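Side-chain contacts in putative dehydratase (Mesorhizobium loti, PDB 2POZ), which is of unknown function but, as a member of the enolase superfamily, is probably a lyase and perhaps a dehydratase: residues N9-K14 / L370-I375; P20-I25 / S311-T316; G50-L55 / S94-A99; V304-C309 / L319-N324. All coordinates share one frame; numbering follows the deposited sequence.

Contact 1. Residues N9-K14 / L370-I375; sequences NIYLLK and LIKRNI
Ile-375 lays its CD1 methyl over one face of the Tyr-11 ring, 3.8 Å from the ring centroid and only 9° off the normal, a well-centred CH-pi contact. Behind it, Ile-375 CG1 comes down at the near side of the ring, 3.9 Å from Tyr-11 CE1. The first torsion of Ile-375 explains this: with chi1 at 65°, CG1 stands between the backbone N and the carbonyl carbon and is aimed at the ring. The other branch serves Leu-13, whose CD2 meets Ile-375 CG2 more loosely at 4.4 Å. The carbonyl oxygen of Ile-375 also makes a close approach to a ring carbon, 3.2 Å from Tyr-11 CD1.

Tyr-11 and Leu-13 lie on the same side of their segment, while Ile-10 and Leu-12 pack on helix 45-59 across the sheet. This is the antiparallel sheet of the N-terminal capping domain of the enolase superfamily. Residues 370-375 belong to the returning C-terminal chain, which makes one short helix before strand 379-383 joins strand 5-12 at the sheet edge.

The polar side of the contact is weaker. Lys-372, bent at three successive torsions, crosses the tyrosine at about a right angle and stops with NZ 3.6 Å from Tyr-11 OH, oblique to the ring. That hydroxyl makes a weak hydrogen bond to Glu-24 on the adjacent strand, and Lys-372 NZ has a long, weak ion pair with Glu-376. Exchanging Tyr-11 for an alanine removes the ring, which would probably open a gap beneath the Ile-375 methyl and cost Glu-24 its phenol partner.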
loop_
_atom_site.group_PDB
_atom_site.type_symbol
_atom_site.label_atom_id
_atom_site.label_comp_id
_atom_site.label_asym_id
_atom_site.label_seq_id
_atom_site.Cartn_x
_atom_site.Cartn_y
_atom_site.Cartn_z
ATOM N N ASN A 9 18.251 25.412 39.262
ATOM C CA ASN A 9 17.179 26.301 39.698
ATOM C C ASN A 9 16.103 26.345 38.621
ATOM O O ASN A 9 16.407 26.410 37.428
ATOM C CB ASN A 9 17.710 27.720 39.944
ATOM C CG ASN A 9 18.474 27.847 41.258
ATOM O OD1 ASN A 9 19.272 28.764 41.430
ATOM N ND2 ASN A 9 18.218 26.940 42.192
ATOM N N ILE A 10 14.848 26.312 39.055
ATOM C CA ILE A 10 13.711 26.344 38.149
ATOM C C ILE A 10 12.890 27.597 38.420
ATOM O O ILE A 10 12.491 27.856 39.554
ATOM C CB ILE A 10 12.832 25.104 38.347
ATOM C CG1 ILE A 10 13.676 23.847 38.122
ATOM C CG2 ILE A 10 11.657 25.132 37.372
ATOM C CD1 ILE A 10 13.144 22.626 38.814
ATOM N N TYR A 11 12.634 28.357 37.361
ATOM C CA TYR A 11 11.895 29.608 37.457
ATOM C C TYR A 11 10.599 29.539 36.660
ATOM O O TYR A 11 10.600 29.108 35.507
ATOM C CB TYR A 11 12.767 30.747 36.910
ATOM C CG TYR A 11 14.135 30.839 37.557
ATOM C CD1 TYR A 11 14.358 31.679 38.647
ATOM C CD2 TYR A 11 15.202 30.053 37.102
ATOM C CE1 TYR A 11 15.611 31.738 39.275
ATOM C CE2 TYR A 11 16.462 30.105 37.724
ATOM C CZ TYR A 11 16.653 30.951 38.810
ATOM O OH TYR A 11 17.880 31.004 39.434
ATOM N N LEU A 12 9.498 29.950 37.285
ATOM C CA LEU A 12 8.195 29.977 36.633
ATOM C C LEU A 12 7.796 31.450 36.617
ATOM O O LEU A 12 7.247 31.968 37.578
ATOM C CB LEU A 12 7.176 29.149 37.421
ATOM C CG LEU A 12 5.726 29.141 36.929
ATOM C CD1 LEU A 12 5.652 28.816 35.445
ATOM C CD2 LEU A 12 4.935 28.124 37.742
ATOM N N LEU A 13 8.093 32.122 35.517
ATOM C CA LEU A 13 7.800 33.540 35.402
ATOM C C LEU A 13 6.369 33.929 35.093
ATOM O O LEU A 13 5.561 33.135 34.612
ATOM C CB LEU A 13 8.680 34.180 34.328
ATOM C CG LEU A 13 10.133 34.563 34.617
ATOM C CD1 LEU A 13 10.946 33.332 34.944
ATOM C CD2 LEU A 13 10.707 35.276 33.399
ATOM N N LYS A 14 6.080 35.185 35.404
ATOM C CA LYS A 14 4.808 35.808 35.089
ATOM C C LYS A 14 5.372 36.932 34.248
ATOM O O LYS A 14 5.979 37.860 34.776
ATOM C CB LYS A 14 4.114 36.383 36.327
ATOM C CG LYS A 14 2.772 37.046 35.990
ATOM C CD LYS A 14 2.081 37.654 37.207
ATOM C CE LYS A 14 2.698 38.988 37.593
ATOM N NZ LYS A 14 1.876 39.697 38.617
ATOM N N LEU A 370 21.752 35.848 31.626
ATOM C CA LEU A 370 20.561 36.084 32.428
ATOM C C LEU A 370 20.725 37.268 33.379
ATOM O O LEU A 370 21.835 37.590 33.807
ATOM C CB LEU A 370 20.227 34.841 33.256
ATOM C CG LEU A 370 19.803 33.552 32.553
ATOM C CD1 LEU A 370 19.766 32.427 33.570
ATOM C CD2 LEU A 370 18.438 33.725 31.904
ATOM N N ILE A 371 19.612 37.922 33.688
ATOM C CA ILE A 371 19.616 39.026 34.634
ATOM C C ILE A 371 18.987 38.379 35.855
ATOM O O ILE A 371 17.765 38.338 35.990
ATOM C CB ILE A 371 18.740 40.205 34.161
ATOM C CG1 ILE A 371 19.234 40.708 32.803
ATOM C CG2 ILE A 371 18.795 41.331 35.187
ATOM C CD1 ILE A 371 18.453 41.900 32.257
ATOM N N LYS A 372 19.835 37.844 36.727
ATOM C CA LYS A 372 19.368 37.155 37.916
ATOM C C LYS A 372 18.362 37.941 38.745
ATOM O O LYS A 372 17.404 37.368 39.258
ATOM C CB LYS A 372 20.560 36.732 38.785
ATOM C CG LYS A 372 21.525 35.766 38.085
ATOM C CD LYS A 372 20.838 34.467 37.636
ATOM C CE LYS A 372 20.614 33.487 38.787
ATOM N NZ LYS A 372 19.722 34.031 39.844
ATOM N N ARG A 373 18.563 39.248 38.878
ATOM C CA ARG A 373 17.632 40.051 39.664
ATOM C C ARG A 373 16.212 39.997 39.105
ATOM O O ARG A 373 15.242 40.090 39.857
ATOM C CB ARG A 373 18.080 41.514 39.727
ATOM C CG ARG A 373 17.019 42.420 40.350
ATOM C CD ARG A 373 17.401 43.890 40.345
ATOM N NE ARG A 373 16.270 44.734 40.741
ATOM C CZ ARG A 373 16.353 46.042 40.968
ATOM N NH1 ARG A 373 17.517 46.662 40.840
ATOM N NH2 ARG A 373 15.274 46.733 41.322
ATOM N N ASN A 374 16.085 39.842 37.790
ATOM C CA ASN A 374 14.762 39.802 37.174
ATOM C C ASN A 374 14.027 38.469 37.276
ATOM O O ASN A 374 12.799 38.440 37.287
ATOM C CB ASN A 374 14.852 40.230 35.710
ATOM C CG ASN A 374 15.078 41.720 35.562
ATOM O OD1 ASN A 374 15.106 42.446 36.556
ATOM N ND2 ASN A 374 15.232 42.186 34.326
ATOM N N ILE A 375 14.768 37.367 37.361
ATOM C CA ILE A 375 14.124 36.063 37.443
ATOM C C ILE A 375 14.088 35.471 38.852
ATOM O O ILE A 375 13.247 34.620 39.148
ATOM C CB ILE A 375 14.804 35.038 36.503
ATOM C CG1 ILE A 375 16.246 34.785 36.957
ATOM C CG2 ILE A 375 14.765 35.545 35.061
ATOM C CD1 ILE A 375 16.968 33.731 36.151
#

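Contact 2. Residues P20-I25 / S311-T316; sequences PVLVEI and SSLIET
Leu-22 reaches over the start of helix 312-324 and touches it with a single methyl. CD2 lies 3.8 Å from Ser-311 OG and 4.3 Å from Leu-313 CD2, so one carbon bridges the serine at the N-cap and Leu-313 in the first turn of the helix. The CG of Leu-22 lies anti to the carbonyl carbon, with chi1 at -39°; CD1 continues the extended chain, and CD2, the other branch, turns to the helix. Beside it, Pro-20 CB meets Ser-311 CB at 4.2 Å, an apolar contact just before the strand begins.

The contact joins the two domains of the enolase-superfamily fold: strand 21-27 belongs to the antiparallel sheet of the N-terminal capping domain, and helix 312-324 follows strand 303-304 of the C-terminal barrel. In this superfamily, active sites lie where these domains meet.

One shell further out, hydrogen bonds hold the serine in place. Ser-311 OG accepts from Leu-313 N at 3.2 Å, with an N-H...O angle of 144°, which caps the helix. The same hydroxyl is hydrogen-bonded to Glu-36 OE1, and that carboxylate oxygen also takes the N-H of Ile-314. Glu-36 comes from strand 33-37, next to strand 21-27, so the capping domain itself secures the helix start. A turn later, Thr-316 OG1 and Thr-316 N both donate to Ser-312 O, from opposite faces of the carbonyl plane, the hydroxyl at 2.9 Å.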
loop_
_atom_site.group_PDB
_atom_site.type_symbol
_atom_site.label_atom_id
_atom_site.label_comp_id
_atom_site.label_asym_id
_atom_site.label_seq_id
_atom_site.Cartn_x
_atom_site.Cartn_y
_atom_site.Cartn_z
ATOM N N PRO A 20 6.767 31.959 31.048
ATOM C CA PRO A 20 8.011 31.287 30.662
ATOM C C PRO A 20 8.519 30.433 31.815
ATOM O O PRO A 20 8.441 30.833 32.982
ATOM C CB PRO A 20 8.959 32.441 30.373
ATOM C CG PRO A 20 8.039 33.540 29.934
ATOM C CD PRO A 20 6.910 33.419 30.923
ATOM N N VAL A 21 9.036 29.259 31.481
ATOM C CA VAL A 21 9.571 28.338 32.474
ATOM C C VAL A 21 11.043 28.213 32.124
ATOM O O VAL A 21 11.386 27.783 31.020
ATOM C CB VAL A 21 8.871 26.963 32.386
ATOM C CG1 VAL A 21 9.448 26.001 33.423
ATOM C CG2 VAL A 21 7.360 27.139 32.616
ATOM N N LEU A 22 11.910 28.614 33.049
ATOM C CA LEU A 22 13.341 28.574 32.797
ATOM C C LEU A 22 14.084 27.684 33.771
ATOM O O LEU A 22 13.601 27.398 34.862
ATOM C CB LEU A 22 13.942 29.979 32.897
ATOM C CG LEU A 22 13.197 31.191 32.349
ATOM C CD1 LEU A 22 14.037 32.434 32.660
ATOM C CD2 LEU A 22 12.947 31.059 30.861
ATOM N N VAL A 23 15.272 27.255 33.358
ATOM C CA VAL A 23 16.117 26.431 34.197
ATOM C C VAL A 23 17.530 27.006 34.133
ATOM O O VAL A 23 17.956 27.523 33.101
ATOM C CB VAL A 23 16.138 24.949 33.729
ATOM C CG1 VAL A 23 16.814 24.824 32.365
ATOM C CG2 VAL A 23 16.879 24.093 34.756
ATOM N N GLU A 24 18.232 26.953 35.258
ATOM C CA GLU A 24 19.598 27.429 35.332
ATOM C C GLU A 24 20.397 26.328 36.001
ATOM O O GLU A 24 20.099 25.946 37.132
ATOM C CB GLU A 24 19.710 28.698 36.178
ATOM C CG GLU A 24 21.149 29.163 36.326
ATOM C CD GLU A 24 21.311 30.283 37.338
ATOM O OE1 GLU A 24 21.055 30.053 38.545
ATOM O OE2 GLU A 24 21.697 31.391 36.916
ATOM N N ILE A 25 21.405 25.821 35.304
ATOM C CA ILE A 25 22.238 24.753 35.846
ATOM C C ILE A 25 23.576 25.326 36.290
ATOM O O ILE A 25 24.282 25.946 35.499
ATOM C CB ILE A 25 22.496 23.653 34.784
ATOM C CG1 ILE A 25 21.170 23.024 34.346
ATOM C CG2 ILE A 25 23.445 22.589 35.346
ATOM C CD1 ILE A 25 21.315 22.035 33.184
ATOM N N SER A 311 10.497 33.650 26.368
ATOM C CA SER A 311 11.256 34.830 26.757
ATOM C C SER A 311 12.408 35.033 25.767
ATOM O O SER A 311 12.572 34.260 24.816
ATOM C CB SER A 311 11.823 34.642 28.163
ATOM O OG SER A 311 12.912 33.731 28.132
ATOM N N SER A 312 13.199 36.076 25.990
ATOM C CA SER A 312 14.352 36.368 25.140
ATOM C C SER A 312 15.340 35.196 25.122
ATOM O O SER A 312 16.098 35.027 24.163
ATOM C CB SER A 312 15.085 37.612 25.650
ATOM O OG SER A 312 14.265 38.761 25.599
ATOM N N LEU A 313 15.351 34.401 26.188
ATOM C CA LEU A 313 16.269 33.267 26.256
ATOM C C LEU A 313 16.007 32.243 25.150
ATOM O O LEU A 313 16.888 31.964 24.340
ATOM C CB LEU A 313 16.194 32.578 27.628
ATOM C CG LEU A 313 17.069 31.319 27.799
ATOM C CD1 LEU A 313 18.520 31.642 27.459
ATOM C CD2 LEU A 313 16.963 30.796 29.228
ATOM N N ILE A 314 14.804 31.681 25.095
ATOM C CA ILE A 314 14.529 30.687 24.058
ATOM C C ILE A 314 14.656 31.259 22.647
ATOM O O ILE A 314 15.000 30.538 21.716
ATOM C CB ILE A 314 13.142 30.023 24.231
ATOM C CG1 ILE A 314 13.055 28.800 23.310
ATOM C CG2 ILE A 314 12.031 31.002 23.904
ATOM C CD1 ILE A 314 12.065 27.745 23.783
ATOM N N GLU A 315 14.401 32.552 22.486
ATOM C CA GLU A 315 14.534 33.171 21.168
ATOM C C GLU A 315 16.011 33.191 20.770
ATOM O O GLU A 315 16.370 32.877 19.635
ATOM C CB GLU A 315 14.001 34.610 21.175
ATOM C CG GLU A 315 12.507 34.733 21.396
ATOM C CD GLU A 315 12.037 36.179 21.398
ATOM O OE1 GLU A 315 12.386 36.912 20.443
ATOM O OE2 GLU A 315 11.319 36.578 22.347
ATOM N N THR A 316 16.869 33.562 21.715
ATOM C CA THR A 316 18.300 33.620 21.449
ATOM C C THR A 316 18.858 32.222 21.202
ATOM O O THR A 316 19.688 32.023 20.314
ATOM C CB THR A 316 19.044 34.283 22.620
ATOM O OG1 THR A 316 18.546 35.612 22.792
ATOM C CG2 THR A 316 20.542 34.338 22.351
#

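Contact 3. Residues G50-L55 / S94-A99; sequences GMIKDL and SAIEQA
Ile-96 and Leu-55 make the closest meeting of two helices in the N-terminal capping domain of this enolase-superfamily fold, where helices 45-59 and 87-108 pack beside the antiparallel sheet. The axes of the two short segments pass 10.7 Å apart at 61°, so contact is confined to a few aliphatic groups.

The tight part has two points. At the first, Ile-96 pushes CD1 against Leu-55, 3.8 Å from CB and 4.1 Å from CD1 of that leucine, the two side chains passing at a slant. Its reach comes from an extended chi2 of 168° behind a CG1 that stands anti to the carbonyl carbon. At the second, the terminal methyl of Ile-52 covers Ala-95, where the small side chain lets the isoleucine come close to the helix. Val-21 and Val-23 of the sheet also pack on Ile-52, while Met-75 of helix 68-78 touches both Leu-55 and Ile-96.

The other side of helix 45-59 is more polar and partly open to solvent. Lys-53 and Asp-54 are partly exposed; Lys-53 forms a salt bridge with Glu-57 along its own helix, and Asp-54 OD1 is hydrogen-bonded to Thr-46 OG1 of the second subunit. Leu-55 joins the two environments, since it also packs on Val-43 of that subunit. Between the helices the contact slackens at Ile-52 CG2, 4.4 Å from Ile-96 CG1, against 3.9 Å from Ile-52 CD1 to Ala-95 CB.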
loop_
_atom_site.group_PDB
_atom_site.type_symbol
_atom_site.label_atom_id
_atom_site.label_comp_id
_atom_site.label_asym_id
_atom_site.label_seq_id
_atom_site.Cartn_x
_atom_site.Cartn_y
_atom_site.Cartn_z
ATOM N N GLY A 50 7.277 21.552 37.204
ATOM C CA GLY A 50 7.349 20.333 37.993
ATOM C C GLY A 50 8.205 19.258 37.333
ATOM O O GLY A 50 8.945 18.531 38.007
HETATM N N MSE A 51 8.112 19.158 36.010
HETATM C CA MSE A 51 8.877 18.156 35.272
HETATM C C MSE A 51 10.370 18.427 35.354
HETATM O O MSE A 51 11.155 17.514 35.569
HETATM C CB MSE A 51 8.455 18.108 33.804
HETATM C CG MSE A 51 9.190 17.033 33.002
HETATM SE SE MSE A 51 8.874 15.225 33.668
HETATM C CE MSE A 51 10.216 15.085 35.029
ATOM N N ILE A 52 10.769 19.680 35.174
ATOM C CA ILE A 52 12.182 20.004 35.254
ATOM C C ILE A 52 12.695 19.639 36.648
ATOM O O ILE A 52 13.790 19.097 36.790
ATOM C CB ILE A 52 12.431 21.488 34.963
ATOM C CG1 ILE A 52 11.986 21.800 33.525
ATOM C CG2 ILE A 52 13.927 21.821 35.150
ATOM C CD1 ILE A 52 12.114 23.264 33.155
ATOM N N LYS A 53 11.892 19.922 37.668
ATOM C CA LYS A 53 12.257 19.603 39.049
ATOM C C LYS A 53 12.484 18.097 39.227
ATOM O O LYS A 53 13.518 17.681 39.758
ATOM C CB LYS A 53 11.153 20.069 40.009
ATOM C CG LYS A 53 11.440 19.805 41.482
ATOM C CD LYS A 53 10.289 20.305 42.349
ATOM C CE LYS A 53 10.602 20.182 43.837
ATOM N NZ LYS A 53 10.765 18.767 44.262
ATOM N N ASP A 54 11.525 17.290 38.780
ATOM C CA ASP A 54 11.635 15.834 38.909
ATOM C C ASP A 54 12.827 15.291 38.132
ATOM O O ASP A 54 13.564 14.440 38.629
ATOM C CB ASP A 54 10.355 15.140 38.423
ATOM C CG ASP A 54 9.142 15.450 39.301
ATOM O OD1 ASP A 54 9.329 15.833 40.474
ATOM O OD2 ASP A 54 7.997 15.292 38.818
ATOM N N LEU A 55 13.008 15.778 36.909
ATOM C CA LEU A 55 14.127 15.347 36.073
ATOM C C LEU A 55 15.458 15.722 36.718
ATOM O O LEU A 55 16.387 14.908 36.788
ATOM C CB LEU A 55 14.041 15.992 34.680
ATOM C CG LEU A 55 13.015 15.434 33.682
ATOM C CD1 LEU A 55 12.945 16.348 32.458
ATOM C CD2 LEU A 55 13.405 13.998 33.274
ATOM N N SER A 94 14.130 19.323 27.019
ATOM C CA SER A 94 14.665 20.346 26.122
ATOM C C SER A 94 15.339 21.483 26.880
ATOM O O SER A 94 16.425 21.931 26.511
ATOM C CB SER A 94 13.551 20.953 25.247
ATOM O OG SER A 94 12.922 19.991 24.426
ATOM N N ALA A 95 14.677 21.961 27.929
ATOM C CA ALA A 95 15.210 23.063 28.715
ATOM C C ALA A 95 16.572 22.686 29.290
ATOM O O ALA A 95 17.524 23.454 29.216
ATOM C CB ALA A 95 14.225 23.432 29.838
ATOM N N ILE A 96 16.651 21.491 29.853
ATOM C CA ILE A 96 17.883 20.992 30.442
ATOM C C ILE A 96 18.973 20.847 29.386
ATOM O O ILE A 96 20.104 21.273 29.600
ATOM C CB ILE A 96 17.631 19.628 31.138
ATOM C CG1 ILE A 96 16.852 19.867 32.433
ATOM C CG2 ILE A 96 18.962 18.912 31.415
ATOM C CD1 ILE A 96 16.284 18.625 33.058
ATOM N N GLU A 97 18.616 20.262 28.243
ATOM C CA GLU A 97 19.563 20.045 27.150
ATOM C C GLU A 97 20.159 21.368 26.653
ATOM O O GLU A 97 21.351 21.442 26.359
ATOM C CB GLU A 97 18.868 19.287 26.000
ATOM C CG GLU A 97 19.815 18.783 24.911
ATOM C CD GLU A 97 19.886 19.718 23.710
ATOM O OE1 GLU A 97 19.631 20.927 23.872
ATOM O OE2 GLU A 97 20.215 19.243 22.604
ATOM N N GLN A 98 19.328 22.405 26.550
ATOM C CA GLN A 98 19.801 23.720 26.120
ATOM C C GLN A 98 20.865 24.228 27.098
ATOM O O GLN A 98 21.907 24.735 26.691
ATOM C CB GLN A 98 18.657 24.736 26.110
ATOM C CG GLN A 98 17.645 24.588 24.986
ATOM C CD GLN A 98 16.362 25.327 25.305
ATOM O OE1 GLN A 98 16.394 26.441 25.825
ATOM N NE2 GLN A 98 15.224 24.711 24.990
ATOM N N ALA A 99 20.580 24.114 28.390
ATOM C CA ALA A 99 21.520 24.576 29.412
ATOM C C ALA A 99 22.843 23.813 29.333
ATOM O O ALA A 99 23.904 24.367 29.633
ATOM C CB ALA A 99 20.905 24.417 30.804
#

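Contact 4. Residues V304-C309 / L319-N324; sequences VAPHVC and LQLEAN
Pro-306 and Glu-322 mark the nearest backbone approach, their CA atoms 8.1 Å apart. Residues 304-309 run extended and irregular past the end of strand 303-304, whereas Leu-319 to Glu-322 lie on helix 312-324, with Ala-323 N bonded to Leu-319 O.

Glu-322, extended beyond CG, comes across the proline at a slant. Its OE2 sits obliquely beyond the CG corner of the pyrrolidine, raised to one side of the ring, and is 3.4 Å from both CG and CD of Pro-306. Leu-321 adds an apolar contact, its CD2 4.2 Å from Pro-306 CG.

Strand, loop and helix here form a beta-alpha unit of the C-terminal barrel, with helix 312-324 folded back over the loop that leads into it. A water ties the two together: it donates to Pro-306 O at 2.8 Å and to Glu-322 OE2 at 2.7 Å, which satisfies both buried oxygens. The other carboxylate oxygen, OE1, is hydrogen-bonded to ND1 of His-331 on strand 331-333, so the head group is fixed at both ends. With a leucine replacing Glu-322, the water would probably lose one of its two acceptors and His-331 its carboxylate partner. Nearby, Val-308 N bonds to Glu-332 on the same strand.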
loop_
_atom_site.group_PDB
_atom_site.type_symbol
_atom_site.label_atom_id
_atom_site.label_comp_id
_atom_site.label_asym_id
_atom_site.label_seq_id
_atom_site.Cartn_x
_atom_site.Cartn_y
_atom_site.Cartn_z
ATOM N N VAL A 304 12.723 24.468 7.118
ATOM C CA VAL A 304 12.359 24.662 8.517
ATOM C C VAL A 304 12.073 26.095 8.971
ATOM O O VAL A 304 12.854 27.008 8.719
ATOM C CB VAL A 304 13.477 24.071 9.422
ATOM C CG1 VAL A 304 13.048 24.067 10.874
ATOM C CG2 VAL A 304 13.819 22.649 8.959
ATOM N N ALA A 305 10.939 26.267 9.642
ATOM C CA ALA A 305 10.530 27.554 10.205
ATOM C C ALA A 305 10.308 27.269 11.695
ATOM O O ALA A 305 9.176 27.040 12.132
ATOM C CB ALA A 305 9.247 28.024 9.562
ATOM N N PRO A 306 11.392 27.292 12.492
ATOM C CA PRO A 306 11.322 27.020 13.930
ATOM C C PRO A 306 10.276 27.839 14.656
ATOM O O PRO A 306 10.169 29.045 14.462
ATOM C CB PRO A 306 12.731 27.341 14.421
ATOM C CG PRO A 306 13.584 27.131 13.197
ATOM C CD PRO A 306 12.737 27.763 12.124
ATOM N N HIS A 307 9.488 27.168 15.486
ATOM C CA HIS A 307 8.486 27.876 16.254
ATOM C C HIS A 307 9.152 28.345 17.539
ATOM O O HIS A 307 9.900 27.596 18.179
ATOM C CB HIS A 307 7.307 26.965 16.594
ATOM C CG HIS A 307 6.323 27.595 17.526
ATOM N ND1 HIS A 307 6.280 27.302 18.872
ATOM C CD2 HIS A 307 5.382 28.546 17.317
ATOM C CE1 HIS A 307 5.353 28.043 19.451
ATOM N NE2 HIS A 307 4.794 28.806 18.531
ATOM N N VAL A 308 8.891 29.589 17.910
ATOM C CA VAL A 308 9.462 30.135 19.131
ATOM C C VAL A 308 8.535 31.170 19.745
ATOM O O VAL A 308 8.157 32.143 19.092
ATOM C CB VAL A 308 10.832 30.800 18.875
ATOM C CG1 VAL A 308 11.838 29.759 18.456
ATOM C CG2 VAL A 308 10.711 31.836 17.792
ATOM N N CYS A 309 8.160 30.938 20.995
ATOM C CA CYS A 309 7.305 31.863 21.726
ATOM C C CYS A 309 7.528 31.703 23.226
ATOM O O CYS A 309 6.910 30.860 23.874
ATOM C CB CYS A 309 5.828 31.635 21.405
ATOM S SG CYS A 309 4.743 32.838 22.224
ATOM N N LEU A 319 18.275 31.044 17.782
ATOM C CA LEU A 319 19.182 31.622 16.786
ATOM C C LEU A 319 20.421 30.742 16.624
ATOM O O LEU A 319 21.016 30.688 15.550
ATOM C CB LEU A 319 19.607 33.044 17.178
ATOM C CG LEU A 319 18.509 34.107 17.235
ATOM C CD1 LEU A 319 19.135 35.460 17.562
ATOM C CD2 LEU A 319 17.764 34.165 15.909
ATOM N N GLN A 320 20.808 30.052 17.692
ATOM C CA GLN A 320 21.967 29.159 17.623
ATOM C C GLN A 320 21.722 28.110 16.542
ATOM O O GLN A 320 22.620 27.763 15.779
ATOM C CB GLN A 320 22.188 28.452 18.962
ATOM C CG GLN A 320 22.722 29.346 20.079
ATOM C CD GLN A 320 24.074 29.952 19.744
ATOM O OE1 GLN A 320 24.962 29.265 19.245
ATOM N NE2 GLN A 320 24.241 31.240 20.037
ATOM N N LEU A 321 20.491 27.615 16.478
ATOM C CA LEU A 321 20.121 26.600 15.502
ATOM C C LEU A 321 20.001 27.186 14.096
ATOM O O LEU A 321 20.562 26.650 13.139
ATOM C CB LEU A 321 18.787 25.962 15.908
ATOM C CG LEU A 321 18.164 24.902 14.993
ATOM C CD1 LEU A 321 18.671 23.524 15.375
ATOM C CD2 LEU A 321 16.645 24.950 15.125
ATOM N N GLU A 322 19.275 28.294 13.979
ATOM C CA GLU A 322 19.049 28.925 12.687
ATOM C C GLU A 322 20.321 29.450 12.038
ATOM O O GLU A 322 20.354 29.721 10.835
ATOM C CB GLU A 322 18.018 30.043 12.838
ATOM C CG GLU A 322 16.749 29.563 13.526
ATOM C CD GLU A 322 15.705 30.653 13.688
ATOM O OE1 GLU A 322 16.084 31.801 14.013
ATOM O OE2 GLU A 322 14.506 30.352 13.503
ATOM N N ALA A 323 21.372 29.599 12.828
ATOM C CA ALA A 323 22.638 30.074 12.281
ATOM C C ALA A 323 23.355 28.905 11.607
ATOM O O ALA A 323 24.164 29.101 10.696
ATOM C CB ALA A 323 23.518 30.630 13.397
ATOM N N ASN A 324 23.004 27.691 12.028
ATOM C CA ASN A 324 23.671 26.479 11.555
ATOM C C ASN A 324 22.986 25.546 10.546
ATOM O O ASN A 324 23.664 24.968 9.693
ATOM C CB ASN A 324 24.104 25.690 12.802
ATOM C CG ASN A 324 24.751 24.356 12.476
ATOM O OD1 ASN A 324 24.077 23.333 12.392
ATOM N ND2 ASN A 324 26.063 24.363 12.300
HETATM O O HOH W 1 12.174 31.021 14.677
#

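All four contacts are largely buried, but they differ in depth: contact 4 lies nearest the chain centre, while contacts 1 and 3 are farther out, and helix 45-59 of contact 3 also meets a neighbouring subunit. Contacts 1 and 2 share the capping sheet through the paired strands 5-12 and 21-27; contact 3 packs on it through Ile-52, which touches Ile-10, Val-21 and Val-23. Contacts 2 and 4 use opposite parts of helix 312-324. The chemistry follows position: purely aliphatic between helices in contact 3, aromatic, with a lysine beside the hydroxyl, in contact 1, a capped helix start at the domain boundary in contact 2, and a water-linked carboxylate in contact 4.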